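Transcriptional regulator, GntR family (Thermotoga maritima, PDB 3SXM) probably acts as a DNA-binding transcription factor, this chain being its metal-binding FCD domain crystallised without metal. Local coordinates at residues I107-I111 / S112-E116; G117-E120 / K121-H125. The protein carries 3 engineered substitutions. All coordinates share one frame; numbering follows the deposited sequence.

In the fold
Seven helices make up most of this FCD domain; contact 1 is the last inter-helix turn and contact 2 the helical run that follows it. Going from the N terminus, the chain runs through five helices before helix 96-111, whose final turn opens contact 1. There residues 107-111 / 112-116 close the short turn into helix 115-135. Contact 2, residues 117-120 / 121-125, follows directly in the first turns of that helix. The two are in series, neither nested nor crossed, with centres about 10 Å apart. Arg109 reaches the first turn of helix 115-135, and Ile110 packs on Ala118, tying the neighbouring helices together. Contact 2 leads inward to His125, a metal ligand in another structure of this protein.

Contact 1: residues I107-I111 / S112-E116; sequences IERII and SGDKE
Ser112, Gly113 and Asp114 fold back on the last turn of helix 96-111, their backbone nitrogens bonding to Glu108 O, Ile110 O and Arg109 O respectively. The bond from Asp114 N to Arg109 O, 2.9 Å, runs nearly in line with the carbonyl, whereas Gly113 N meets Ile110 O at 3.1 Å from above its carbonyl plane. Gly113 has a positive phi of 89°, at which a CB would press on the carbonyl oxygen of Ser112. Ser112 holds OG between its own backbone N and carbonyl carbon (chi1 71°), turned back to the helix end at 3.0 Å from Glu108 O and 3.3 Å from Arg109 O; its proton could serve either. Across the turn, Arg109 and Asp114 run side by side in the same direction, guanidinium and carboxylate planes 24° apart. The contact is through the aliphatic part, Asp114 OD2 lying 3.9 Å from Arg109 CG, and NE stays 4.6 Å from OD2, without a salt bridge. Both polar ends reach Gly117 instead: Arg109 NH1 bonds to its O, and Asp114 OD1 takes its N-H. On the inner side Ile110 packs against Phe27, Ala31 and Phe66. A Schellman motif thus ends one helix, and Asp114 as N-cap starts the next, in a tight helix-to-helix turn of the FCD domain.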
loop_
_atom_site.group_PDB
_atom_site.type_symbol
_atom_site.label_atom_id
_atom_site.label_comp_id
_atom_site.label_asym_id
_atom_site.label_seq_id
_atom_site.Cartn_x
_atom_site.Cartn_y
_atom_site.Cartn_z
ATOM N N ILE A 107 4.197 19.797 -4.393
ATOM C CA ILE A 107 5.532 20.016 -3.862
ATOM C C ILE A 107 5.527 21.180 -2.873
ATOM O O ILE A 107 6.147 21.102 -1.804
ATOM C CB ILE A 107 6.513 20.229 -4.960
ATOM C CG1 ILE A 107 6.668 18.957 -5.777
ATOM C CG2 ILE A 107 7.857 20.642 -4.383
ATOM C CD1 ILE A 107 7.427 19.144 -7.054
ATOM N N GLU A 108 4.820 22.268 -3.169
ATOM C CA GLU A 108 4.873 23.421 -2.265
ATOM C C GLU A 108 4.202 23.080 -0.948
ATOM O O GLU A 108 4.658 23.510 0.103
ATOM C CB GLU A 108 4.262 24.645 -2.910
ATOM C CG GLU A 108 4.129 25.867 -2.014
ATOM C CD GLU A 108 5.405 26.385 -1.460
ATOM O OE1 GLU A 108 6.432 26.265 -2.170
ATOM O OE2 GLU A 108 5.361 26.907 -0.308
ATOM N N ARG A 109 3.148 22.257 -0.980
ATOM C CA ARG A 109 2.500 21.812 0.279
ATOM C C ARG A 109 3.488 21.026 1.104
ATOM O O ARG A 109 3.553 21.152 2.328
ATOM C CB ARG A 109 1.235 20.997 0.010
ATOM C CG ARG A 109 0.084 21.851 -0.577
ATOM C CD ARG A 109 -1.202 21.065 -0.730
ATOM N NE ARG A 109 -2.227 21.832 -1.472
ATOM C CZ ARG A 109 -3.486 21.473 -1.615
ATOM N NH1 ARG A 109 -3.930 20.351 -1.080
ATOM N NH2 ARG A 109 -4.298 22.212 -2.336
ATOM N N ILE A 110 4.219 20.145 0.459
ATOM C CA ILE A 110 5.235 19.347 1.143
ATOM C C ILE A 110 6.310 20.253 1.768
ATOM O O ILE A 110 6.623 20.134 2.997
ATOM C CB ILE A 110 5.891 18.283 0.206
ATOM C CG1 ILE A 110 4.855 17.264 -0.283
ATOM C CG2 ILE A 110 7.048 17.606 0.928
ATOM C CD1 ILE A 110 5.397 16.377 -1.412
ATOM N N ILE A 111 6.911 21.099 0.982
ATOM C CA ILE A 111 7.936 22.009 1.461
ATOM C C ILE A 111 7.483 22.897 2.586
ATOM O O ILE A 111 8.231 23.197 3.452
ATOM C CB ILE A 111 8.326 22.971 0.367
ATOM C CG1 ILE A 111 9.066 22.257 -0.713
ATOM C CG2 ILE A 111 9.150 24.073 0.905
ATOM C CD1 ILE A 111 9.406 23.203 -1.824
ATOM N N SER A 112 6.266 23.347 2.541
ATOM C CA SER A 112 5.769 24.255 3.558
ATOM C C SER A 112 5.287 23.537 4.842
ATOM O O SER A 112 4.869 24.175 5.816
ATOM C CB SER A 112 4.682 25.143 2.973
ATOM O OG SER A 112 3.544 24.386 2.741
ATOM N N GLY A 113 5.352 22.212 4.859
ATOM C CA GLY A 113 5.015 21.446 6.053
ATOM C C GLY A 113 3.561 21.049 6.199
ATOM O O GLY A 113 3.124 20.577 7.265
ATOM N N ASP A 114 2.791 21.267 5.143
ATOM C CA ASP A 114 1.354 20.980 5.125
ATOM C C ASP A 114 1.173 19.519 4.725
ATOM O O ASP A 114 0.861 19.181 3.562
ATOM C CB ASP A 114 0.690 21.935 4.124
ATOM C CG ASP A 114 -0.808 21.759 4.034
ATOM O OD1 ASP A 114 -1.363 21.035 4.882
ATOM O OD2 ASP A 114 -1.366 22.301 3.057
ATOM N N LYS A 115 1.390 18.626 5.679
ATOM C CA LYS A 115 1.325 17.208 5.416
ATOM C C LYS A 115 -0.092 16.751 5.023
ATOM O O LYS A 115 -0.263 16.019 4.032
ATOM C CB LYS A 115 1.829 16.453 6.667
ATOM C CG LYS A 115 1.774 14.981 6.574
ATOM C CD LYS A 115 2.388 14.274 7.822
ATOM C CE LYS A 115 2.174 12.854 7.698
ATOM N NZ LYS A 115 2.551 12.122 8.973
ATOM N N GLU A 116 -1.112 17.219 5.763
ATOM C CA GLU A 116 -2.470 16.827 5.480
ATOM C C GLU A 116 -2.836 17.300 4.047
ATOM O O GLU A 116 -3.401 16.548 3.256
ATOM C CB GLU A 116 -3.442 17.444 6.513
ATOM C CG GLU A 116 -4.689 16.625 6.748
ATOM C CD GLU A 116 -5.706 17.296 7.681
ATOM O OE1 GLU A 116 -5.494 18.456 8.099
ATOM O OE2 GLU A 116 -6.724 16.643 8.000
#

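Contact 2: residues G117-E120 / K121-H125; sequences GAIE and KLKEH
With CG set beside the backbone N in both residues (chi1 -72° in Glu120, -68° in Glu124) and the chains extended beyond it, the carboxylates of Glu120 and Glu124 come to the same helix flank, one turn apart. Glu120 OE1 and Glu124 OE2 are 4.4 Å apart, and a water donates to each at 2.8 Å, which probably eases their repulsion. Glu124 also lies over the preceding turn, its CG 3.0 Å from Glu120 O, the carbonyl that accepts the Glu124 N-H. Lys121, bent at chi2, brings NZ to a long salt bridge with Glu124 OE1 at 3.8 Å; Glu105 is its second, weak partner. With an alanine here instead of Glu124, the water would probably keep just the Glu120 carboxylate of the two, and Lys121 would probably lose one of two long ion pairs. On another flank Ile119 CG2 touches Lys123 CE at 3.8 Å, the chains alongside. Leu122 faces inward onto Glu19 and Leu23 of helix 5-25. Regular i-to-i+4 alpha-helical bonding leads to His125, whose ND1 bonds to Glu102 and whose ring meets those of His63 and His103; with Asp59 these three histidines form a zinc site seen in another structure of this protein, empty here.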
loop_
_atom_site.group_PDB
_atom_site.type_symbol
_atom_site.label_atom_id
_atom_site.label_comp_id
_atom_site.label_asym_id
_atom_site.label_seq_id
_atom_site.Cartn_x
_atom_site.Cartn_y
_atom_site.Cartn_z
ATOM N N GLY A 117 -2.492 18.524 3.731
ATOM C CA GLY A 117 -2.797 19.091 2.422
ATOM C C GLY A 117 -2.007 18.396 1.327
ATOM O O GLY A 117 -2.509 18.208 0.219
ATOM N N ALA A 118 -0.776 17.979 1.597
ATOM C CA ALA A 118 -0.009 17.259 0.588
ATOM C C ALA A 118 -0.620 15.918 0.247
ATOM O O ALA A 118 -0.717 15.571 -0.929
ATOM C CB ALA A 118 1.420 17.061 1.007
ATOM N N ILE A 119 -1.073 15.194 1.271
ATOM C CA ILE A 119 -1.724 13.913 1.032
ATOM C C ILE A 119 -2.991 14.120 0.236
ATOM O O ILE A 119 -3.268 13.410 -0.726
ATOM C CB ILE A 119 -1.987 13.230 2.381
ATOM C CG1 ILE A 119 -0.652 12.832 3.021
ATOM C CG2 ILE A 119 -2.874 11.979 2.165
ATOM C CD1 ILE A 119 -0.774 12.562 4.533
ATOM N N GLU A 120 -3.746 15.150 0.584
ATOM C CA GLU A 120 -4.965 15.469 -0.172
ATOM C C GLU A 120 -4.637 15.751 -1.637
ATOM O O GLU A 120 -5.327 15.277 -2.531
ATOM C CB GLU A 120 -5.714 16.675 0.405
ATOM C CG GLU A 120 -6.403 16.425 1.716
ATOM C CD GLU A 120 -7.068 17.681 2.280
ATOM O OE1 GLU A 120 -7.135 18.739 1.588
ATOM O OE2 GLU A 120 -7.545 17.611 3.425
ATOM N N LYS A 121 -3.593 16.528 -1.889
ATOM C CA LYS A 121 -3.264 16.902 -3.270
ATOM C C LYS A 121 -2.790 15.700 -4.093
ATOM O O LYS A 121 -3.107 15.603 -5.280
ATOM C CB LYS A 121 -2.194 18.009 -3.316
ATOM C CG LYS A 121 -1.986 18.666 -4.677
ATOM C CD LYS A 121 -3.269 19.499 -5.063
ATOM C CE LYS A 121 -3.130 20.311 -6.298
ATOM N NZ LYS A 121 -4.491 20.927 -6.577
ATOM N N LEU A 122 -2.026 14.806 -3.486
ATOM C CA LEU A 122 -1.584 13.612 -4.153
ATOM C C LEU A 122 -2.813 12.754 -4.559
ATOM O O LEU A 122 -2.896 12.277 -5.695
ATOM C CB LEU A 122 -0.568 12.855 -3.279
ATOM C CG LEU A 122 -0.156 11.483 -3.849
ATOM C CD1 LEU A 122 0.441 11.591 -5.217
ATOM C CD2 LEU A 122 0.855 10.789 -2.948
ATOM N N LYS A 123 -3.739 12.542 -3.637
ATOM C CA LYS A 123 -4.955 11.750 -3.890
ATOM C C LYS A 123 -5.756 12.443 -4.990
ATOM O O LYS A 123 -6.219 11.786 -5.904
ATOM C CB LYS A 123 -5.817 11.604 -2.645
ATOM C CG LYS A 123 -5.212 10.672 -1.600
ATOM C CD LYS A 123 -6.104 10.641 -0.367
ATOM C CE LYS A 123 -5.537 9.713 0.664
ATOM N NZ LYS A 123 -6.264 9.737 1.981
ATOM N N GLU A 124 -5.912 13.748 -4.894
ATOM C CA GLU A 124 -6.662 14.498 -5.915
ATOM C C GLU A 124 -6.025 14.341 -7.274
ATOM O O GLU A 124 -6.724 14.142 -8.278
ATOM C CB GLU A 124 -6.729 15.991 -5.547
ATOM C CG GLU A 124 -7.560 16.279 -4.321
ATOM C CD GLU A 124 -7.334 17.715 -3.800
ATOM O OE1 GLU A 124 -6.656 18.514 -4.515
ATOM O OE2 GLU A 124 -7.848 18.026 -2.684
ATOM N N HIS A 125 -4.692 14.446 -7.338
ATOM C CA HIS A 125 -3.986 14.305 -8.583
ATOM C C HIS A 125 -4.262 12.952 -9.221
ATOM O O HIS A 125 -4.584 12.843 -10.423
ATOM C CB HIS A 125 -2.484 14.487 -8.358
ATOM C CG HIS A 125 -1.644 14.011 -9.485
ATOM N ND1 HIS A 125 -1.572 14.701 -10.682
ATOM C CD2 HIS A 125 -0.922 12.883 -9.656
ATOM C CE1 HIS A 125 -0.802 14.038 -11.517
ATOM N NE2 HIS A 125 -0.401 12.927 -10.928
HETATM O O HOH W 1 -6.727 19.842 -0.938
#